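Long-range contacts in calcium-regulated actin-bundling protein (Dictyostelium discoideum, PDB 4X3N), which binds and bundles actin filaments, binds calcium, and may contribute to the structure and reorganization of filopodia and pseudopodia during cell movement: residues E32-V37 / D169-S174; A55-E60 / Y159-F164; D178-I183 / K253-A258. All coordinates share one frame; numbering follows the deposited sequence.

Contact 1: residues E32-V37 / D169-S174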
ATOM      1  N   GLU A  32      -4.506  -7.861  20.458  1.00 25.89           N
ATOM      2  CA  GLU A  32      -4.164  -8.875  19.480  1.00 27.61           C
ATOM      3  C   GLU A  32      -5.460  -9.461  19.002  1.00 27.30           C
ATOM      4  O   GLU A  32      -5.644  -9.698  17.790  1.00 28.79           O
ATOM      5  CB  GLU A  32      -3.259  -9.975  20.082  1.00 32.03           C
ATOM      6  CG  GLU A  32      -3.104 -11.200  19.170  1.00 37.01           C
ATOM      7  CD  GLU A  32      -2.663 -12.477  19.922  1.00 46.49           C
ATOM      8  OE1 GLU A  32      -2.533 -12.445  21.169  1.00 52.70           O
ATOM      9  OE2 GLU A  32      -2.434 -13.524  19.274  1.00 48.77           O
ATOM     10  N   PHE A  33      -6.357  -9.728  19.962  1.00 27.05           N
ATOM     11  CA  PHE A  33      -7.719 -10.198  19.634  1.00 26.87           C
ATOM     12  C   PHE A  33      -8.396  -9.258  18.649  1.00 25.13           C
ATOM     13  O   PHE A  33      -8.882  -9.642  17.600  1.00 21.28           O
ATOM     14  CB  PHE A  33      -8.564 -10.312  20.902  1.00 26.97           C
ATOM     15  CG  PHE A  33      -9.986 -10.639  20.630  1.00 25.44           C
ATOM     16  CD1 PHE A  33     -10.354 -11.941  20.256  1.00 25.58           C
ATOM     17  CD2 PHE A  33     -10.950  -9.691  20.707  1.00 24.93           C
ATOM     18  CE1 PHE A  33     -11.677 -12.247  20.024  1.00 24.96           C
ATOM     19  CE2 PHE A  33     -12.254  -9.995  20.461  1.00 25.25           C
ATOM     20  CZ  PHE A  33     -12.616 -11.254  20.091  1.00 25.41           C
ATOM     21  N   PHE A  34      -8.413  -7.984  19.016  1.00 24.81           N
ATOM     22  CA  PHE A  34      -9.065  -6.953  18.223  1.00 23.59           C
ATOM     23  C   PHE A  34      -8.490  -6.933  16.825  1.00 25.29           C
ATOM     24  O   PHE A  34      -9.232  -6.887  15.853  1.00 27.82           O
ATOM     25  CB  PHE A  34      -8.798  -5.610  18.891  1.00 22.32           C
ATOM     26  CG  PHE A  34      -9.544  -4.469  18.305  1.00 22.03           C
ATOM     27  CD1 PHE A  34      -9.054  -3.784  17.276  1.00 22.02           C
ATOM     28  CD2 PHE A  34     -10.737  -4.050  18.888  1.00 22.72           C
ATOM     29  CE1 PHE A  34      -9.776  -2.727  16.711  1.00 25.14           C
ATOM     30  CE2 PHE A  34     -11.475  -3.010  18.345  1.00 22.27           C
ATOM     31  CZ  PHE A  34     -10.992  -2.326  17.277  1.00 21.38           C
ATOM     32  N   CYS A  35      -7.177  -6.924  16.715  1.00 22.24           N
ATOM     33  CA  CYS A  35      -6.550  -6.880  15.398  1.00 25.13           C
ATOM     34  C   CYS A  35      -6.932  -8.083  14.559  1.00 25.69           C
ATOM     35  O   CYS A  35      -7.149  -7.936  13.331  1.00 26.36           O
ATOM     36  CB  CYS A  35      -5.015  -6.743  15.487  1.00 26.77           C
ATOM     37  SG  CYS A  35      -4.541  -5.088  16.069  1.00 28.59           S
ATOM     38  N   ASN A  36      -7.039  -9.255  15.186  1.00 24.29           N
ATOM     39  CA  ASN A  36      -7.463 -10.443  14.435  1.00 24.50           C
ATOM     40  C   ASN A  36      -8.860 -10.402  13.934  1.00 23.15           C
ATOM     41  O   ASN A  36      -9.107 -10.701  12.779  1.00 23.85           O
ATOM     42  CB  ASN A  36      -7.230 -11.692  15.256  1.00 27.26           C
ATOM     43  CG  ASN A  36      -5.757 -11.984  15.388  1.00 30.40           C
ATOM     44  OD1 ASN A  36      -4.988 -11.653  14.492  1.00 38.22           O
ATOM     45  ND2 ASN A  36      -5.350 -12.593  16.476  1.00 34.01           N
ATOM     46  N   VAL A  37      -9.802 -10.025  14.796  1.00 22.86           N
ATOM     47  CA  VAL A  37     -11.167  -9.854  14.374  1.00 19.99           C
ATOM     48  C   VAL A  37     -11.209  -8.819  13.241  1.00 18.84           C
ATOM     49  O   VAL A  37     -11.930  -8.992  12.270  1.00 19.99           O
ATOM     50  CB  VAL A  37     -12.100  -9.331  15.543  1.00 20.01           C
ATOM     51  CG1 VAL A  37     -13.528  -9.101  15.012  1.00 18.77           C
ATOM     52  CG2 VAL A  37     -12.114 -10.329  16.702  1.00 21.48           C
ATOM     53  N   ASP A 169     -14.549  -2.667  26.067  1.00 24.61           N
ATOM     54  CA  ASP A 169     -15.803  -3.349  26.324  1.00 21.40           C
ATOM     55  C   ASP A 169     -16.049  -4.461  25.303  1.00 23.19           C
ATOM     56  O   ASP A 169     -16.381  -5.615  25.658  1.00 24.43           O
ATOM     57  CB  ASP A 169     -16.966  -2.316  26.359  1.00 21.99           C
ATOM     58  CG  ASP A 169     -18.333  -2.969  26.693  1.00 27.20           C
ATOM     59  OD1 ASP A 169     -18.539  -3.283  27.902  1.00 29.95           O
ATOM     60  OD2 ASP A 169     -19.181  -3.211  25.768  1.00 29.74           O
ATOM     61  N   PHE A 170     -15.931  -4.122  24.029  1.00 24.04           N
ATOM     62  CA  PHE A 170     -16.102  -5.104  22.995  1.00 21.32           C
ATOM     63  C   PHE A 170     -15.199  -6.342  23.235  1.00 21.51           C
ATOM     64  O   PHE A 170     -15.658  -7.466  23.127  1.00 23.46           O
ATOM     65  CB  PHE A 170     -15.818  -4.493  21.628  1.00 20.85           C
ATOM     66  CG  PHE A 170     -15.644  -5.529  20.568  1.00 20.52           C
ATOM     67  CD1 PHE A 170     -16.734  -6.260  20.138  1.00 20.06           C
ATOM     68  CD2 PHE A 170     -14.402  -5.847  20.107  1.00 21.44           C
ATOM     69  CE1 PHE A 170     -16.578  -7.262  19.241  1.00 20.38           C
ATOM     70  CE2 PHE A 170     -14.241  -6.860  19.156  1.00 20.40           C
ATOM     71  CZ  PHE A 170     -15.315  -7.563  18.755  1.00 19.13           C
ATOM     72  N   CYS A 171     -13.926  -6.136  23.554  1.00 23.50           N
ATOM     73  CA  CYS A 171     -13.004  -7.259  23.741  1.00 24.86           C
ATOM     74  C   CYS A 171     -13.434  -8.125  24.952  1.00 26.57           C
ATOM     75  O   CYS A 171     -13.451  -9.387  24.920  1.00 25.58           O
ATOM     76  CB  CYS A 171     -11.568  -6.734  23.891  1.00 22.97           C
ATOM     77  SG  CYS A 171     -10.879  -5.974  22.399  1.00 26.43           S
ATOM     78  N   THR A 172     -13.874  -7.441  26.002  1.00 26.58           N
ATOM     79  CA  THR A 172     -14.380  -8.132  27.188  1.00 26.82           C
ATOM     80  C   THR A 172     -15.544  -8.957  26.844  1.00 25.54           C
ATOM     81  O   THR A 172     -15.647 -10.058  27.296  1.00 24.92           O
ATOM     82  CB  THR A 172     -14.863  -7.124  28.226  1.00 28.76           C
ATOM     83  OG1 THR A 172     -13.726  -6.372  28.709  1.00 30.04           O
ATOM     84  CG2 THR A 172     -15.608  -7.808  29.380  1.00 33.88           C
ATOM     85  N   ARG A 173     -16.474  -8.407  26.064  1.00 26.63           N
ATOM     86  CA  ARG A 173     -17.632  -9.122  25.620  1.00 23.16           C
ATOM     87  C   ARG A 173     -17.332 -10.257  24.644  1.00 24.46           C
ATOM     88  O   ARG A 173     -18.015 -11.289  24.677  1.00 19.93           O
ATOM     89  CB  ARG A 173     -18.642  -8.199  24.953  1.00 22.11           C
ATOM     90  CG  ARG A 173     -19.359  -7.262  25.905  1.00 20.55           C
ATOM     91  CD  ARG A 173     -20.206  -6.298  25.115  1.00 24.75           C
ATOM     92  NE  ARG A 173     -20.881  -5.223  25.890  1.00 26.02           N
ATOM     93  CZ  ARG A 173     -22.213  -5.022  25.882  1.00 28.18           C
ATOM     94  NH1 ARG A 173     -23.080  -5.804  25.235  1.00 26.51           N
ATOM     95  NH2 ARG A 173     -22.688  -4.007  26.524  1.00 30.34           N
ATOM     96  N   SER A 174     -16.353 -10.081  23.779  1.00 24.07           N
ATOM     97  CA  SER A 174     -16.197 -11.018  22.647  1.00 25.70           C
ATOM     98  C   SER A 174     -15.101 -12.055  22.817  1.00 26.56           C
ATOM     99  O   SER A 174     -15.197 -13.150  22.218  1.00 26.08           O
ATOM    100  CB  SER A 174     -15.892 -10.221  21.339  1.00 26.34           C
ATOM    101  OG  SER A 174     -15.873 -11.110  20.140  1.00 28.03           O
TER
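F33, F34 and V37 of helix 28-38 pack against F170, C171 and S174 of helix 167-174 in a buried apolar helix-helix contact near the calcium site. The segment axes cross at 84° and approach to 10.3 Å, so the backbones are close over one short patch. The first side-chain bond of F33 points toward the other helix, and CG follows anti to the backbone N (chi1 174°). Farther out on the ring, CZ lies 3.3 Å from S174 OG, which sits at the ring edge in the plane, while CE2 is 3.9 Å from F170 CE2. V37 CG2 rests on one face of the F33 ring within the same helix, toward the rim, while V37 CG1 reaches across to F170 CZ at 4.4 Å. C171 SG lies between F33 and F34, 4.1 Å from F33 CD2 and 4.0 Å from F34 CD2. In both sulfur-aromatic contacts it is at the ring edge, near the plane. F34 also touches V145 and E155 of the EF-hand-like calcium loop, its side chain about 6 Å from the bound ion. With no hydrogen bond across the segments, the join depends on the shape fit of rings, sulfur and methyls, and F34 carries that packing up to the calcium loop.

Contact 2: residues A55-E60 / Y159-F164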
ATOM      1  N   ALA A  55     -27.932  -7.221  22.802  1.00 24.38           N
ATOM      2  CA  ALA A  55     -28.954  -6.735  23.736  1.00 28.14           C
ATOM      3  C   ALA A  55     -29.191  -5.287  23.431  1.00 27.07           C
ATOM      4  O   ALA A  55     -30.319  -4.833  23.477  1.00 29.16           O
ATOM      5  CB  ALA A  55     -28.543  -6.903  25.182  1.00 31.29           C
ATOM      6  N   GLU A  56     -28.137  -4.583  23.061  1.00 23.65           N
ATOM      7  CA  GLU A  56     -28.217  -3.165  22.816  1.00 23.32           C
ATOM      8  C   GLU A  56     -28.481  -2.753  21.412  1.00 24.89           C
ATOM      9  O   GLU A  56     -28.940  -1.635  21.176  1.00 24.40           O
ATOM     10  CB  GLU A  56     -26.886  -2.523  23.217  1.00 25.95           C
ATOM     11  CG  GLU A  56     -26.498  -2.630  24.685  1.00 24.25           C
ATOM     12  CD  GLU A  56     -25.839  -3.940  25.045  1.00 24.67           C
ATOM     13  OE1 GLU A  56     -25.531  -4.783  24.169  1.00 23.72           O
ATOM     14  OE2 GLU A  56     -25.558  -4.092  26.243  1.00 24.55           O
ATOM     15  N   VAL A  57     -28.102  -3.580  20.426  1.00 23.04           N
ATOM     16  CA  VAL A  57     -28.041  -3.077  19.034  1.00 23.86           C
ATOM     17  C   VAL A  57     -28.911  -3.815  18.045  1.00 21.93           C
ATOM     18  O   VAL A  57     -29.015  -3.377  16.906  1.00 21.02           O
ATOM     19  CB  VAL A  57     -26.562  -2.996  18.491  1.00 22.82           C
ATOM     20  CG1 VAL A  57     -26.086  -4.303  17.919  1.00 22.22           C
ATOM     21  CG2 VAL A  57     -26.413  -1.863  17.474  1.00 25.01           C
ATOM     22  N   SER A  58     -29.615  -4.847  18.515  1.00 21.85           N
ATOM     23  CA  SER A  58     -30.343  -5.754  17.639  1.00 23.55           C
ATOM     24  C   SER A  58     -31.263  -5.043  16.646  1.00 21.74           C
ATOM     25  O   SER A  58     -31.451  -5.493  15.495  1.00 21.63           O
ATOM     26  CB  SER A  58     -31.180  -6.767  18.485  1.00 24.63           C
ATOM     27  OG  SER A  58     -32.254  -6.137  19.172  1.00 24.27           O
ATOM     28  N   LYS A  59     -31.846  -3.929  17.071  1.00 24.02           N
ATOM     29  CA  LYS A  59     -32.787  -3.237  16.177  1.00 24.03           C
ATOM     30  C   LYS A  59     -32.134  -2.474  15.045  1.00 24.65           C
ATOM     31  O   LYS A  59     -32.836  -2.083  14.077  1.00 25.97           O
ATOM     32  CB  LYS A  59     -33.664  -2.306  16.995  1.00 32.40           C
ATOM     33  CG  LYS A  59     -34.552  -3.021  18.026  1.00 39.87           C
ATOM     34  CD  LYS A  59     -35.108  -2.044  19.089  1.00 50.56           C
ATOM     35  CE  LYS A  59     -35.778  -0.827  18.430  1.00 54.83           C
ATOM     36  NZ  LYS A  59     -36.722  -0.028  19.267  1.00 57.05           N
ATOM     37  N   GLU A  60     -30.809  -2.264  15.123  1.00 21.42           N
ATOM     38  CA  GLU A  60     -30.066  -1.676  14.008  1.00 20.29           C
ATOM     39  C   GLU A  60     -29.490  -2.728  13.105  1.00 21.81           C
ATOM     40  O   GLU A  60     -28.907  -2.414  12.068  1.00 20.28           O
ATOM     41  CB  GLU A  60     -28.909  -0.859  14.502  1.00 21.26           C
ATOM     42  CG  GLU A  60     -29.311   0.092  15.609  1.00 25.32           C
ATOM     43  CD  GLU A  60     -30.408   1.074  15.219  1.00 26.15           C
ATOM     44  OE1 GLU A  60     -30.212   1.817  14.218  1.00 29.69           O
ATOM     45  OE2 GLU A  60     -31.422   1.163  15.990  1.00 27.36           O
ATOM     46  N   TYR A 159     -17.433   2.952  16.669  1.00 22.69           N
ATOM     47  CA  TYR A 159     -17.513   4.387  16.758  1.00 24.68           C
ATOM     48  C   TYR A 159     -18.933   4.854  16.438  1.00 24.60           C
ATOM     49  O   TYR A 159     -19.443   5.706  17.131  1.00 23.67           O
ATOM     50  CB  TYR A 159     -16.455   5.112  15.920  1.00 25.76           C
ATOM     51  CG  TYR A 159     -16.438   6.610  16.210  1.00 28.11           C
ATOM     52  CD1 TYR A 159     -15.973   7.093  17.436  1.00 27.70           C
ATOM     53  CD2 TYR A 159     -16.943   7.520  15.288  1.00 28.63           C
ATOM     54  CE1 TYR A 159     -15.997   8.446  17.721  1.00 29.02           C
ATOM     55  CE2 TYR A 159     -16.995   8.862  15.569  1.00 28.97           C
ATOM     56  CZ  TYR A 159     -16.520   9.310  16.776  1.00 31.37           C
ATOM     57  OH  TYR A 159     -16.539  10.640  17.023  1.00 39.84           O
ATOM     58  N   GLN A 160     -19.600   4.235  15.475  1.00 23.77           N
ATOM     59  CA  GLN A 160     -20.996   4.604  15.186  1.00 23.13           C
ATOM     60  C   GLN A 160     -21.897   4.411  16.413  1.00 23.28           C
ATOM     61  O   GLN A 160     -22.723   5.257  16.724  1.00 21.67           O
ATOM     62  CB  GLN A 160     -21.504   3.826  14.002  1.00 23.25           C
ATOM     63  CG  GLN A 160     -22.941   4.065  13.635  1.00 24.49           C
ATOM     64  CD  GLN A 160     -23.208   5.468  13.112  1.00 25.28           C
ATOM     65  OE1 GLN A 160     -22.609   5.884  12.158  1.00 27.86           O
ATOM     66  NE2 GLN A 160     -24.121   6.187  13.746  1.00 26.56           N
ATOM     67  N   TYR A 161     -21.678   3.327  17.149  1.00 22.55           N
ATOM     68  CA  TYR A 161     -22.562   2.932  18.255  1.00 22.98           C
ATOM     69  C   TYR A 161     -21.867   3.211  19.534  1.00 23.15           C
ATOM     70  O   TYR A 161     -22.065   2.525  20.529  1.00 26.96           O
ATOM     71  CB  TYR A 161     -22.926   1.458  18.063  1.00 22.89           C
ATOM     72  CG  TYR A 161     -23.676   1.273  16.820  1.00 21.52           C
ATOM     73  CD1 TYR A 161     -24.976   1.766  16.679  1.00 21.07           C
ATOM     74  CD2 TYR A 161     -23.114   0.628  15.727  1.00 20.47           C
ATOM     75  CE1 TYR A 161     -25.689   1.601  15.503  1.00 21.24           C
ATOM     76  CE2 TYR A 161     -23.838   0.465  14.549  1.00 21.06           C
ATOM     77  CZ  TYR A 161     -25.101   0.954  14.432  1.00 19.11           C
ATOM     78  OH  TYR A 161     -25.741   0.807  13.221  1.00 20.00           O
ATOM     79  N   LYS A 162     -21.062   4.282  19.555  1.00 23.82           N
ATOM     80  CA  LYS A 162     -20.271   4.573  20.710  1.00 24.67           C
ATOM     81  C   LYS A 162     -21.054   4.980  21.986  1.00 25.07           C
ATOM     82  O   LYS A 162     -20.468   4.915  23.088  1.00 23.93           O
ATOM     83  CB  LYS A 162     -19.208   5.646  20.430  1.00 27.13           C
ATOM     84  CG  LYS A 162     -19.769   7.069  20.219  1.00 30.15           C
ATOM     85  CD  LYS A 162     -18.705   8.021  19.743  1.00 32.81           C
ATOM     86  CE  LYS A 162     -19.319   9.308  19.211  1.00 36.80           C
ATOM     87  NZ  LYS A 162     -19.860  10.048  20.369  1.00 38.67           N
ATOM     88  N   ASP A 163     -22.333   5.337  21.876  1.00 25.48           N
ATOM     89  CA  ASP A 163     -23.185   5.560  23.099  1.00 25.55           C
ATOM     90  C   ASP A 163     -23.169   4.324  24.007  1.00 25.76           C
ATOM     91  O   ASP A 163     -23.449   4.407  25.176  1.00 28.76           O
ATOM     92  CB  ASP A 163     -24.663   5.761  22.744  1.00 24.82           C
ATOM     93  CG  ASP A 163     -24.911   6.961  21.871  1.00 30.36           C
ATOM     94  OD1 ASP A 163     -24.109   7.953  21.933  1.00 27.22           O
ATOM     95  OD2 ASP A 163     -25.947   6.886  21.102  1.00 34.79           O
ATOM     96  N   PHE A 164     -22.873   3.139  23.476  1.00 24.01           N
ATOM     97  CA  PHE A 164     -22.721   1.985  24.357  1.00 24.22           C
ATOM     98  C   PHE A 164     -21.517   1.079  24.069  1.00 21.84           C
ATOM     99  O   PHE A 164     -21.172   0.346  24.945  1.00 22.64           O
ATOM    100  CB  PHE A 164     -23.979   1.089  24.383  1.00 23.78           C
ATOM    101  CG  PHE A 164     -24.375   0.602  23.053  1.00 22.81           C
ATOM    102  CD1 PHE A 164     -23.751  -0.504  22.509  1.00 22.51           C
ATOM    103  CD2 PHE A 164     -25.352   1.252  22.344  1.00 21.97           C
ATOM    104  CE1 PHE A 164     -24.095  -0.914  21.251  1.00 21.76           C
ATOM    105  CE2 PHE A 164     -25.673   0.860  21.076  1.00 22.81           C
ATOM    106  CZ  PHE A 164     -25.043  -0.236  20.529  1.00 23.65           C
TER
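E56 and V57 at the end of helix 42-57 meet F164 and Y161 in the turn after helix 153-160 through two CH-pi contacts. In the first, E56 CB stands over the centre of the F164 ring, 3.8 Å from the centroid and 10° off the ring normal. The opposite face of that ring has Y161 O over its centre, so F164 is held between the E56 methylene and its own turn. F164 CG, placed between the backbone N and the carbonyl carbon (chi1 57°), is kept close to that turn, where Y161 O also accepts the bond from F164 N. In the second, V57 CG2 lies over one face of Y161, 4.0 Å from the centroid and offset toward the rim; Q160 CG covers the other face.

An apolar contact links the two rings. The same V57 CG2 meets F164 CZ at 3.7 Å, near the ring plane, so one methyl sits over a face of Y161 and at an edge of F164.

E60 adds van der Waals packing, with CB 3.8 Å from Y161 OH and CG 3.9 Å from Y161 CE1.

No hydrogen bond joins the two segments directly. Polar ends find partners elsewhere: the E56 carboxylate leads away to a salt bridge with R173, whereas E60 OE1 and Y161 OH both hydrogen-bond to S125 OG. The glutamates therefore act in two ways, giving their methylenes to the aromatic rings and their carboxylates to neighbouring parts of the fold; S125, bonded to a residue of each segment, links them through its hydroxyl.

Contact 3: residues D178-I183 / K253-A258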
ATOM      1  N   ASP A 178     -15.851 -18.678  21.335  1.00 46.76           N
ATOM      2  CA  ASP A 178     -15.527 -19.275  20.062  1.00 47.94           C
ATOM      3  C   ASP A 178     -16.803 -19.604  19.308  1.00 41.32           C
ATOM      4  O   ASP A 178     -17.832 -19.887  19.877  1.00 41.88           O
ATOM      5  CB  ASP A 178     -14.625 -20.505  20.235  1.00 49.24           C
ATOM      6  CG  ASP A 178     -13.175 -20.124  20.633  1.00 55.84           C
ATOM      7  OD1 ASP A 178     -12.845 -18.922  20.838  1.00 49.19           O
ATOM      8  OD2 ASP A 178     -12.340 -21.041  20.722  1.00 59.87           O
ATOM      9  N   GLU A 179     -16.708 -19.495  17.995  1.00 39.65           N
ATOM     10  CA  GLU A 179     -17.805 -19.794  17.096  1.00 36.42           C
ATOM     11  C   GLU A 179     -18.146 -21.236  17.332  1.00 37.02           C
ATOM     12  O   GLU A 179     -17.266 -22.087  17.255  1.00 37.48           O
ATOM     13  CB  GLU A 179     -17.352 -19.618  15.630  1.00 32.91           C
ATOM     14  CG  GLU A 179     -18.498 -19.485  14.618  1.00 30.14           C
ATOM     15  CD  GLU A 179     -18.011 -19.326  13.203  1.00 30.11           C
ATOM     16  OE1 GLU A 179     -16.825 -19.565  12.960  1.00 30.51           O
ATOM     17  OE2 GLU A 179     -18.795 -18.981  12.299  1.00 30.94           O
ATOM     18  N   HIS A 180     -19.406 -21.533  17.561  1.00 35.66           N
ATOM     19  CA  HIS A 180     -19.794 -22.936  17.686  1.00 34.68           C
ATOM     20  C   HIS A 180     -19.743 -23.635  16.365  1.00 33.41           C
ATOM     21  O   HIS A 180     -20.000 -23.020  15.351  1.00 30.44           O
ATOM     22  CB  HIS A 180     -21.205 -23.052  18.217  1.00 37.65           C
ATOM     23  CG  HIS A 180     -21.365 -22.459  19.575  1.00 40.06           C
ATOM     24  ND1 HIS A 180     -22.245 -21.429  19.845  1.00 44.58           N
ATOM     25  CD2 HIS A 180     -20.710 -22.709  20.730  1.00 41.88           C
ATOM     26  CE1 HIS A 180     -22.160 -21.102  21.118  1.00 40.62           C
ATOM     27  NE2 HIS A 180     -21.225 -21.855  21.673  1.00 40.63           N
ATOM     28  N   PRO A 181     -19.460 -24.940  16.379  1.00 33.19           N
ATOM     29  CA  PRO A 181     -19.283 -25.658  15.111  1.00 35.57           C
ATOM     30  C   PRO A 181     -20.534 -25.700  14.225  1.00 33.89           C
ATOM     31  O   PRO A 181     -20.397 -25.767  12.993  1.00 34.20           O
ATOM     32  CB  PRO A 181     -18.841 -27.085  15.525  1.00 33.79           C
ATOM     33  CG  PRO A 181     -18.586 -27.052  16.991  1.00 36.68           C
ATOM     34  CD  PRO A 181     -19.163 -25.776  17.569  1.00 40.46           C
ATOM     35  N   GLU A 182     -21.723 -25.709  14.820  1.00 30.05           N
ATOM     36  CA  GLU A 182     -22.925 -25.755  14.009  1.00 30.08           C
ATOM     37  C   GLU A 182     -23.047 -24.437  13.257  1.00 30.04           C
ATOM     38  O   GLU A 182     -23.537 -24.387  12.110  1.00 27.24           O
ATOM     39  CB  GLU A 182     -24.173 -25.999  14.840  1.00 34.00           C
ATOM     40  CG  GLU A 182     -24.225 -27.416  15.449  1.00 37.76           C
ATOM     41  CD  GLU A 182     -23.490 -27.540  16.815  1.00 40.28           C
ATOM     42  OE1 GLU A 182     -22.617 -26.681  17.192  1.00 35.90           O
ATOM     43  OE2 GLU A 182     -23.813 -28.525  17.520  1.00 42.67           O
ATOM     44  N   ILE A 183     -22.612 -23.380  13.920  1.00 26.80           N
ATOM     45  CA  ILE A 183     -22.633 -22.052  13.316  1.00 28.53           C
ATOM     46  C   ILE A 183     -21.567 -21.962  12.226  1.00 27.45           C
ATOM     47  O   ILE A 183     -21.873 -21.526  11.131  1.00 27.31           O
ATOM     48  CB  ILE A 183     -22.500 -20.968  14.395  1.00 29.36           C
ATOM     49  CG1 ILE A 183     -23.773 -20.981  15.265  1.00 31.81           C
ATOM     50  CG2 ILE A 183     -22.250 -19.598  13.779  1.00 28.21           C
ATOM     51  CD1 ILE A 183     -23.762 -20.023  16.435  1.00 33.90           C
ATOM     52  N   LYS A 253     -31.977 -23.640  15.493  1.00 36.56           N
ATOM     53  CA  LYS A 253     -32.611 -24.485  16.509  1.00 40.81           C
ATOM     54  C   LYS A 253     -31.731 -24.679  17.711  1.00 37.69           C
ATOM     55  O   LYS A 253     -32.212 -24.674  18.832  1.00 35.31           O
ATOM     56  CB  LYS A 253     -33.003 -25.873  15.962  1.00 49.01           C
ATOM     57  CG  LYS A 253     -34.507 -26.164  15.852  1.00 59.86           C
ATOM     58  CD  LYS A 253     -35.326 -25.032  15.206  1.00 67.58           C
ATOM     59  CE  LYS A 253     -36.261 -25.501  14.087  1.00 73.93           C
ATOM     60  NZ  LYS A 253     -35.609 -25.490  12.730  1.00 77.23           N
ATOM     61  N   LYS A 254     -30.449 -24.905  17.494  1.00 37.83           N
ATOM     62  CA  LYS A 254     -29.593 -25.178  18.611  1.00 38.55           C
ATOM     63  C   LYS A 254     -29.277 -23.955  19.419  1.00 41.69           C
ATOM     64  O   LYS A 254     -29.126 -24.092  20.601  1.00 44.07           O
ATOM     65  CB  LYS A 254     -28.305 -25.860  18.208  1.00 37.85           C
ATOM     66  CG  LYS A 254     -27.474 -26.224  19.407  1.00 40.83           C
ATOM     67  CD  LYS A 254     -26.659 -27.472  19.155  1.00 45.71           C
ATOM     68  CE  LYS A 254     -25.597 -27.624  20.234  1.00 47.43           C
ATOM     69  NZ  LYS A 254     -24.969 -28.956  20.104  1.00 51.45           N
ATOM     70  N   TYR A 255     -29.159 -22.771  18.813  1.00 43.47           N
ATOM     71  CA  TYR A 255     -28.647 -21.584  19.546  1.00 39.36           C
ATOM     72  C   TYR A 255     -29.507 -20.334  19.522  1.00 37.10           C
ATOM     73  O   TYR A 255     -29.136 -19.356  20.117  1.00 43.30           O
ATOM     74  CB  TYR A 255     -27.303 -21.170  18.973  1.00 35.44           C
ATOM     75  CG  TYR A 255     -26.246 -22.157  19.209  1.00 38.27           C
ATOM     76  CD1 TYR A 255     -25.700 -22.310  20.462  1.00 35.80           C
ATOM     77  CD2 TYR A 255     -25.753 -22.924  18.166  1.00 39.44           C
ATOM     78  CE1 TYR A 255     -24.693 -23.205  20.680  1.00 39.23           C
ATOM     79  CE2 TYR A 255     -24.764 -23.827  18.379  1.00 37.80           C
ATOM     80  CZ  TYR A 255     -24.235 -23.969  19.633  1.00 38.71           C
ATOM     81  OH  TYR A 255     -23.244 -24.910  19.834  1.00 37.09           O
ATOM     82  N   GLY A 256     -30.609 -20.339  18.805  1.00 40.17           N
ATOM     83  CA  GLY A 256     -31.399 -19.127  18.592  1.00 45.14           C
ATOM     84  C   GLY A 256     -32.576 -18.986  19.540  1.00 48.70           C
ATOM     85  O   GLY A 256     -33.396 -18.050  19.398  1.00 48.69           O
ATOM     86  N   GLY A 257     -32.656 -19.894  20.520  1.00 49.80           N
ATOM     87  CA  GLY A 257     -33.738 -19.879  21.520  1.00 56.86           C
ATOM     88  C   GLY A 257     -35.075 -20.286  20.902  1.00 64.48           C
ATOM     89  O   GLY A 257     -35.106 -20.777  19.763  1.00 61.46           O
ATOM     90  N   ALA A 258     -36.183 -20.092  21.628  1.00 70.33           N
ATOM     91  CA  ALA A 258     -37.524 -20.276  21.030  1.00 68.45           C
ATOM     92  C   ALA A 258     -37.615 -19.281  19.877  1.00 71.65           C
ATOM     93  O   ALA A 258     -36.730 -18.407  19.733  1.00 74.79           O
ATOM     94  CB  ALA A 258     -38.634 -20.048  22.047  1.00 69.27           C
TER
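H180 and Y255 each hold CG anti to the carbonyl carbon, beside the backbone N (chi1 -61° and -67°). Their rings meet in an offset stack, with planes 2° apart and centroids separated by 4.0 Å. The overlap is at the rims: H180 ND1 lies 3.1 Å from Y255 CE1, and Y255 OH is over the imidazole face, 3.1 Å from H180 CG. E182, bent at chi2, divides its carboxylate between two donors. Y255 OH gives a hydrogen bond of 3.2 Å to E182 OE1, which lies at the edge of the tyrosine ring, in its plane. K254 NZ forms a salt bridge of 2.9 Å with E182 OE2; each donor approaches its oxygen from out of the carboxylate plane. I183 CD1 touches Y255 CD2 at 3.9 Å. An alanine in place of Y255 would probably leave the H180 ring without its stacking partner and E182 OE1 without its hydrogen bond, and open a gap beside I183. Y255 is the last residue of helix 232-255. The arrangement is a surface contact between helix ends, the N-terminal end of one long helix packing against the C-terminal end of another in a helical bundle, with H180 at the N-cap of helix 181-211.

How the contacts relate
Contacts 1 and 2 are buried, whereas contact 3 lies on the surface, and the chemistry is consistent with that difference. Contact 1 relies on sulfur and ring edges, contact 2 on aliphatic groups over ring faces. Polar groups pair directly across contact 3, beside its aromatic stack, while those of contact 2 pair with R173 and S125 outside its segments. Contact 2 is nested within the chain loop closed by contact 1, using helices next in sequence to those of contact 1, and the R173-E56 salt bridge ties the two together. Contact 3 comes later in series: its segment 178-183 follows 169-174 of contact 1 closely in the chain, with no other touch between the two contacts, whose centres are about 20 Å apart.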